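PDB 4XC9: oxidase/hydroxylase from Streptomyces hygroscopicus subsp. hygroscopicus, which probably acts as an iron(II)- and 2-oxoglutarate-dependent dioxygenase of the phytanoyl-CoA dioxygenase family. Local coordinates for residues Gly22-Gly27 with Ala66-Leu71; Ser34-Leu39 with Arg50-Leu55; Leu85-Gly90 with Cys133-Ala138. All coordinates share one frame; numbering follows the deposited sequence.

Contact 1 (Gly22-Gly27 with Ala66-Leu71); sequences GVFGSG and ALDDRL
Asp68 OD1 is gripped twice by Arg70, the residue whose side chain does most of the reaching toward Gly22-Gly27. The backbone bond, Arg70 N to Asp68 OD1 at 2.8 Å, is nearly straight (164°) and uses the anti lone pair of the oxygen. It closes an Asx turn that caps the first turn of helix 69-79. The second, Arg70 NH2 to Asp68 OD1 at 2.9 Å, is bent and weak, but it belongs to a salt bridge with the same carboxylate. Bends at chi2 and chi3 turn the guanidinium back toward Asp68 and put one guanidinium face against the Phe24 ring, Phe24 CE2 standing 3.2 Å above that plane near its rim. Arg70 CZ lies 3.6 Å from Phe24 CE2, yet the planes are 58° apart, an oblique approach, not a flat stack. Leu71 meets the same ring differently: its CD1 sits in the ring plane at the edge, 3.4 Å from Phe24 CZ. Val23 completes the apolar part. With CG1 anti to the backbone N (chi1 179°), that methyl lies 3.6 Å from Arg70 CB, against the aliphatic root of the arginine. Glu28, in helix 26-38, forms a salt bridge with Arg70 NH1. Phe24 and Leu71 both pack on Val140 of strand 136-141 and on Leu65 of helix 60-66, so the starts of helices 26-38 and 69-79 meet against the six-stranded sheet.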
# COMPACT_ATOMS: atom_id res chain seq x y z
N GLY B 22 30.17 6.00 15.04
CA GLY B 22 30.78 6.52 16.25
C GLY B 22 29.85 6.82 17.40
O GLY B 22 29.96 7.86 18.04
N VAL B 23 28.95 5.89 17.69
CA VAL B 23 27.96 6.12 18.72
C VAL B 23 28.58 5.93 20.10
O VAL B 23 28.30 6.69 21.03
CB VAL B 23 26.75 5.19 18.56
CG1 VAL B 23 25.73 5.43 19.65
CG2 VAL B 23 26.13 5.39 17.20
N PHE B 24 29.42 4.91 20.22
CA PHE B 24 30.09 4.58 21.48
C PHE B 24 31.59 4.78 21.35
O PHE B 24 32.20 4.24 20.44
CB PHE B 24 29.81 3.13 21.88
CG PHE B 24 28.35 2.79 21.95
CD1 PHE B 24 27.65 2.44 20.81
CD2 PHE B 24 27.67 2.84 23.16
CE1 PHE B 24 26.31 2.13 20.88
CE2 PHE B 24 26.32 2.54 23.23
CZ PHE B 24 25.64 2.18 22.09
N GLY B 25 32.18 5.58 22.23
CA GLY B 25 33.63 5.73 22.28
C GLY B 25 34.26 4.46 22.84
O GLY B 25 33.65 3.76 23.67
N SER B 26 35.49 4.16 22.43
CA SER B 26 36.07 2.85 22.76
C SER B 26 36.39 2.66 24.25
O SER B 26 36.98 1.65 24.64
CB SER B 26 37.32 2.57 21.93
OG SER B 26 37.50 1.17 21.78
N GLY B 27 35.98 3.63 25.06
CA GLY B 27 36.00 3.45 26.50
C GLY B 27 34.86 2.54 26.92
O GLY B 27 34.99 1.75 27.86
N ALA B 66 20.82 -2.06 26.26
CA ALA B 66 19.51 -2.27 25.66
C ALA B 66 18.61 -1.05 25.82
O ALA B 66 17.89 -0.68 24.89
CB ALA B 66 18.84 -3.50 26.25
N LEU B 67 18.65 -0.43 26.99
CA LEU B 67 17.77 0.70 27.27
C LEU B 67 18.42 2.06 27.00
O LEU B 67 17.85 3.09 27.37
CB LEU B 67 17.30 0.63 28.72
CG LEU B 67 16.55 -0.63 29.14
CD1 LEU B 67 15.82 -0.39 30.45
CD2 LEU B 67 15.59 -1.07 28.06
N ASP B 68 19.58 2.05 26.36
CA ASP B 68 20.34 3.28 26.10
C ASP B 68 19.64 4.17 25.07
O ASP B 68 19.14 3.69 24.04
CB ASP B 68 21.76 2.93 25.61
CG ASP B 68 22.74 4.09 25.75
OD1 ASP B 68 22.56 5.14 25.11
OD2 ASP B 68 23.74 3.94 26.49
N ASP B 69 19.61 5.47 25.33
CA ASP B 69 18.93 6.39 24.44
C ASP B 69 19.65 6.47 23.10
O ASP B 69 19.06 6.86 22.11
CB ASP B 69 18.81 7.77 25.08
CG ASP B 69 17.76 8.63 24.40
OD1 ASP B 69 16.57 8.52 24.80
OD2 ASP B 69 18.11 9.41 23.49
N ARG B 70 20.91 6.09 23.07
CA ARG B 70 21.63 6.07 21.79
C ARG B 70 21.10 4.97 20.88
O ARG B 70 21.28 5.02 19.66
CB ARG B 70 23.12 5.90 22.01
CG ARG B 70 23.84 7.21 22.15
CD ARG B 70 24.41 7.33 23.54
NE ARG B 70 25.78 6.85 23.59
CZ ARG B 70 26.23 5.93 24.43
NH1 ARG B 70 27.50 5.58 24.38
NH2 ARG B 70 25.41 5.37 25.32
N LEU B 71 20.44 3.99 21.48
CA LEU B 71 19.80 2.92 20.74
C LEU B 71 18.30 3.17 20.63
O LEU B 71 17.72 3.01 19.57
CB LEU B 71 20.04 1.57 21.41
CG LEU B 71 21.25 0.77 20.94
CD1 LEU B 71 22.49 1.64 20.87
CD2 LEU B 71 21.48 -0.44 21.85

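Contact 2 (Ser34-Leu39 with Arg50-Leu55); sequences SELERL and RRYPDL
Arg50 opens the second segment by approaching the C-terminal end of helix 26-38, where its NH1 stands 4.0 Å from Leu39 O, too far for a hydrogen bond. Its more telling placement is local. The chain bends at chi3, which brings Arg50 NE over the centre of the Tyr52 ring, 3.7 Å above the plane. Arg51 takes the alternate direction and engages Tyr89 in a cation-pi interaction. Tyr52 then carries the contact with the helix. Leu36 CG lies over the face opposite Arg50, 4.0 Å from the Tyr52 ring centroid and only 8° off the normal, the geometry of a CH-pi interaction, so the ring is sandwiched between the two. The backbone of the helix also meets this ring, Leu36 O being 3.5 Å from Tyr52 CE2. The phenol oxygen is hydrogen-bonded to Arg92 NE on the adjacent strand 83-93 and to Asp40 OD2 just after the helix, which fixes the far end of the ring. Beyond Pro53 and Asp54, the chain returns with Leu55, whose CD2 methyl touches two leucines of the helix side, 4.0 Å from Leu36 CD1 and 4.2 Å from Leu39 CD1. Leu36 and Leu55 also share Phe62 of helix 60-66. The result is a helix packed over the outermost strand of an antiparallel sheet, consistent with the double-stranded beta-helix core of the cupin-like oxygenases and the helices that flank it.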
# COMPACT_ATOMS: atom_id res chain seq x y z
N SER B 34 34.69 -6.68 27.58
CA SER B 34 35.05 -7.25 28.87
C SER B 34 33.89 -8.04 29.44
O SER B 34 34.09 -9.09 30.05
CB SER B 34 35.49 -6.16 29.85
OG SER B 34 36.63 -5.47 29.36
N GLU B 35 32.67 -7.55 29.25
CA GLU B 35 31.51 -8.30 29.70
C GLU B 35 31.33 -9.55 28.84
O GLU B 35 30.66 -10.50 29.25
CB GLU B 35 30.24 -7.45 29.68
CG GLU B 35 29.93 -6.75 31.00
CD GLU B 35 30.03 -7.68 32.20
OE1 GLU B 35 29.08 -8.44 32.47
OE2 GLU B 35 31.08 -7.64 32.88
N LEU B 36 31.92 -9.55 27.66
CA LEU B 36 31.82 -10.69 26.76
C LEU B 36 32.91 -11.72 27.06
O LEU B 36 32.64 -12.92 27.11
CB LEU B 36 31.90 -10.24 25.30
CG LEU B 36 30.68 -10.47 24.40
CD1 LEU B 36 29.38 -10.19 25.14
CD2 LEU B 36 30.78 -9.61 23.13
N GLU B 37 34.14 -11.25 27.27
CA GLU B 37 35.22 -12.12 27.71
C GLU B 37 34.81 -12.77 29.03
O GLU B 37 34.88 -13.99 29.19
CB GLU B 37 36.54 -11.34 27.86
CG GLU B 37 36.97 -10.57 26.61
CD GLU B 37 38.21 -9.69 26.83
OE1 GLU B 37 39.08 -10.07 27.64
OE2 GLU B 37 38.30 -8.61 26.19
N ARG B 38 34.33 -11.94 29.95
CA ARG B 38 33.88 -12.39 31.26
C ARG B 38 32.80 -13.46 31.20
O ARG B 38 32.70 -14.30 32.09
CB ARG B 38 33.38 -11.20 32.07
CG ARG B 38 32.63 -11.56 33.33
CD ARG B 38 32.08 -10.32 33.98
NE ARG B 38 31.19 -10.65 35.08
CZ ARG B 38 29.88 -10.84 34.95
NH1 ARG B 38 29.31 -10.72 33.76
NH2 ARG B 38 29.16 -11.14 36.02
N LEU B 39 31.98 -13.43 30.15
CA LEU B 39 30.87 -14.37 30.04
C LEU B 39 31.28 -15.68 29.38
O LEU B 39 30.48 -16.61 29.29
CB LEU B 39 29.71 -13.74 29.28
CG LEU B 39 28.83 -12.84 30.15
CD1 LEU B 39 27.79 -12.12 29.31
CD2 LEU B 39 28.16 -13.64 31.27
N ARG B 50 30.97 -18.55 18.91
CA ARG B 50 29.67 -18.72 19.54
C ARG B 50 28.75 -17.50 19.47
O ARG B 50 29.13 -16.42 19.02
CB ARG B 50 29.86 -19.10 21.01
CG ARG B 50 30.82 -18.19 21.76
CD ARG B 50 30.72 -18.41 23.25
NE ARG B 50 29.38 -18.10 23.75
CZ ARG B 50 29.01 -18.20 25.03
NH1 ARG B 50 29.88 -18.62 25.94
NH2 ARG B 50 27.77 -17.89 25.39
N ARG B 51 27.52 -17.72 19.94
CA ARG B 51 26.52 -16.69 20.09
C ARG B 51 26.22 -16.55 21.58
O ARG B 51 25.94 -17.54 22.25
CB ARG B 51 25.27 -17.06 19.29
CG ARG B 51 24.04 -16.16 19.49
CD ARG B 51 22.85 -16.76 18.76
NE ARG B 51 21.69 -15.87 18.66
CZ ARG B 51 20.69 -15.80 19.55
NH1 ARG B 51 20.71 -16.55 20.65
NH2 ARG B 51 19.68 -14.97 19.35
N TYR B 52 26.29 -15.33 22.10
CA TYR B 52 26.04 -15.07 23.51
C TYR B 52 24.57 -14.74 23.78
O TYR B 52 24.18 -13.58 23.68
CB TYR B 52 26.90 -13.92 24.01
CG TYR B 52 28.38 -14.12 23.90
CD1 TYR B 52 29.04 -13.91 22.70
CD2 TYR B 52 29.14 -14.48 25.01
CE1 TYR B 52 30.40 -14.07 22.61
CE2 TYR B 52 30.50 -14.64 24.92
CZ TYR B 52 31.13 -14.44 23.72
OH TYR B 52 32.49 -14.60 23.62
N PRO B 53 23.77 -15.73 24.17
CA PRO B 53 22.32 -15.51 24.26
C PRO B 53 21.86 -14.69 25.48
O PRO B 53 22.55 -14.65 26.49
CB PRO B 53 21.78 -16.94 24.33
CG PRO B 53 22.84 -17.69 25.05
CD PRO B 53 24.16 -17.06 24.68
N ASP B 54 20.70 -14.07 25.34
CA ASP B 54 20.07 -13.25 26.39
C ASP B 54 21.06 -12.42 27.22
O ASP B 54 21.14 -12.57 28.43
CB ASP B 54 19.22 -14.12 27.31
CG ASP B 54 18.08 -13.34 27.98
OD1 ASP B 54 18.20 -12.10 28.10
OD2 ASP B 54 17.06 -13.96 28.36
N LEU B 55 21.79 -11.53 26.55
CA LEU B 55 22.70 -10.59 27.21
C LEU B 55 22.07 -9.68 28.27
O LEU B 55 22.70 -9.44 29.30
CB LEU B 55 23.38 -9.69 26.17
CG LEU B 55 24.41 -10.25 25.20
CD1 LEU B 55 25.01 -9.09 24.41
CD2 LEU B 55 25.50 -11.05 25.91

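Contact 3 (Leu85-Gly90 with Cys133-Ala138); sequences LLEGYG and CPYVKA
Tyr135 OH donates to Glu87 OE2 at 2.8 Å, the one direct hydrogen bond between the two segments. The carboxylate is met from above, with the donor 40° out of its plane, and the carboxylate and phenol planes are perpendicular. The same oxygen has two further partners. A water donates to Glu87 OE2 at 3.1 Å and accepts from Lys137 NZ at 2.8 Å, while Lys137 NZ itself makes a longer salt bridge to Glu87 OE2, 3.5 Å. The ammonium is therefore tied to the carboxylate both directly and through solvent. Glu87 holds its CG between the backbone N and carbonyl carbon (chi1 76°) and runs extended from there, which carries OE2 out to this meeting point. Lys137 is bent at chi3, and its CE comes to the edge of the Tyr89 ring. Tyr89 OH is 3.6 Å from Lys137 NZ, a polar neighbour rather than a hydrogen-bond partner. Packing begins one residue back, where Leu86 CD1 lies 3.6 Å from Tyr135 CE2. Leu86 and Glu87 both point this way because they form a classic beta bulge opposite Gly223 of strand 217-226, which runs between the two strands. A phenylalanine in place of Tyr135 would probably keep the leucine contact but cost Glu87 OE2 its short phenol hydrogen bond, leaving the carboxylate held by the longer lysine bridge and the water and freer to turn. Tyr89 and Lys137 are both seen binding 2-oxoglutarate, and Lys137 NZ forms a long, weak ion pair with the iron ligand Glu202. The geometry is consistent with Glu87, itself held by Tyr135, acting as a second shell that probably steadies Lys137 in the cosubstrate pocket.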
# COMPACT_ATOMS: atom_id res chain seq x y z
N LEU B 85 11.52 -4.57 24.37
CA LEU B 85 12.78 -5.26 24.07
C LEU B 85 12.48 -6.72 23.79
O LEU B 85 11.96 -7.42 24.64
CB LEU B 85 13.78 -5.14 25.22
CG LEU B 85 15.09 -5.89 24.99
CD1 LEU B 85 15.89 -5.26 23.86
CD2 LEU B 85 15.93 -5.94 26.27
N LEU B 86 12.80 -7.17 22.57
CA LEU B 86 12.41 -8.50 22.12
C LEU B 86 13.55 -9.48 22.19
O LEU B 86 13.33 -10.68 22.30
CB LEU B 86 11.87 -8.43 20.69
CG LEU B 86 10.53 -7.70 20.60
CD1 LEU B 86 10.01 -7.68 19.17
CD2 LEU B 86 9.54 -8.38 21.52
N GLU B 87 14.77 -8.98 22.11
CA GLU B 87 15.94 -9.83 22.23
C GLU B 87 17.20 -8.99 22.40
O GLU B 87 17.24 -7.79 22.11
CB GLU B 87 16.07 -10.75 21.01
CG GLU B 87 16.58 -10.07 19.75
CD GLU B 87 16.69 -11.02 18.57
OE1 GLU B 87 17.43 -12.03 18.67
OE2 GLU B 87 16.04 -10.78 17.53
N GLY B 88 18.24 -9.66 22.88
CA GLY B 88 19.55 -9.08 23.02
C GLY B 88 20.53 -10.23 23.11
O GLY B 88 20.37 -11.13 23.94
N TYR B 89 21.53 -10.22 22.23
CA TYR B 89 22.53 -11.28 22.21
C TYR B 89 23.87 -10.73 21.73
O TYR B 89 23.93 -9.68 21.11
CB TYR B 89 22.08 -12.44 21.31
CG TYR B 89 21.89 -12.07 19.86
CD1 TYR B 89 22.95 -12.16 18.94
CD2 TYR B 89 20.66 -11.62 19.39
CE1 TYR B 89 22.77 -11.82 17.60
CE2 TYR B 89 20.47 -11.28 18.06
CZ TYR B 89 21.52 -11.37 17.17
OH TYR B 89 21.30 -11.03 15.86
N GLY B 90 24.94 -11.46 22.04
CA GLY B 90 26.25 -11.12 21.53
C GLY B 90 26.70 -12.15 20.51
O GLY B 90 26.20 -13.28 20.49
N CYS B 133 7.81 0.08 11.36
CA CYS B 133 8.44 -1.23 11.20
C CYS B 133 8.25 -2.02 12.48
O CYS B 133 8.60 -1.55 13.55
CB CYS B 133 9.93 -1.09 10.89
SG CYS B 133 10.30 0.08 9.58
N PRO B 134 7.66 -3.21 12.37
CA PRO B 134 7.32 -3.92 13.61
C PRO B 134 8.52 -4.63 14.23
O PRO B 134 8.50 -4.98 15.42
CB PRO B 134 6.27 -4.91 13.14
CG PRO B 134 6.68 -5.22 11.75
CD PRO B 134 7.17 -3.91 11.18
N TYR B 135 9.58 -4.84 13.46
CA TYR B 135 10.75 -5.53 13.99
C TYR B 135 12.05 -4.93 13.48
O TYR B 135 12.42 -5.11 12.32
CB TYR B 135 10.72 -7.02 13.64
CG TYR B 135 11.40 -7.88 14.66
CD1 TYR B 135 12.77 -7.76 14.89
CD2 TYR B 135 10.68 -8.79 15.41
CE1 TYR B 135 13.40 -8.53 15.83
CE2 TYR B 135 11.31 -9.57 16.37
CZ TYR B 135 12.67 -9.44 16.57
OH TYR B 135 13.31 -10.21 17.52
N VAL B 136 12.76 -4.22 14.35
CA VAL B 136 14.07 -3.70 13.97
C VAL B 136 15.16 -4.17 14.92
O VAL B 136 14.91 -4.57 16.06
CB VAL B 136 14.07 -2.17 13.89
CG1 VAL B 136 12.96 -1.71 12.98
CG2 VAL B 136 13.93 -1.58 15.29
N LYS B 137 16.39 -4.13 14.43
CA LYS B 137 17.54 -4.60 15.18
C LYS B 137 18.62 -3.55 15.15
O LYS B 137 18.92 -2.98 14.08
CB LYS B 137 18.04 -5.93 14.61
CG LYS B 137 18.81 -6.80 15.59
CD LYS B 137 19.06 -8.20 15.02
CE LYS B 137 18.01 -9.19 15.49
NZ LYS B 137 18.00 -10.42 14.65
N ALA B 138 19.16 -3.25 16.33
CA ALA B 138 20.29 -2.34 16.47
C ALA B 138 21.54 -3.17 16.72
O ALA B 138 21.67 -3.77 17.77
CB ALA B 138 20.05 -1.34 17.61
O HOH W 1 16.13 -12.45 14.95

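In the fold
Contact 3 is the central one, about 8 Å between its centre and that of the chain; contacts 1 and 2 each lie about 18 Å out. The two outer contacts share helix 26-38, contact 1 at its start and contact 2 near its end. Contact 2 is buried and mostly apolar, whereas contact 1, partly buried, mixes a helix cap with hydrophobic packing, and contact 3, also partly buried, is chiefly polar, a carboxylate, phenol and lysine network beside the 2-oxoglutarate site. Both outer contacts touch the third: Leu71 packs on Ala138, and Leu55 N is probably hydrogen-bonded to Gly88 O (3.0 Å), joining strand 83-93 to the segment that holds strand 51-52.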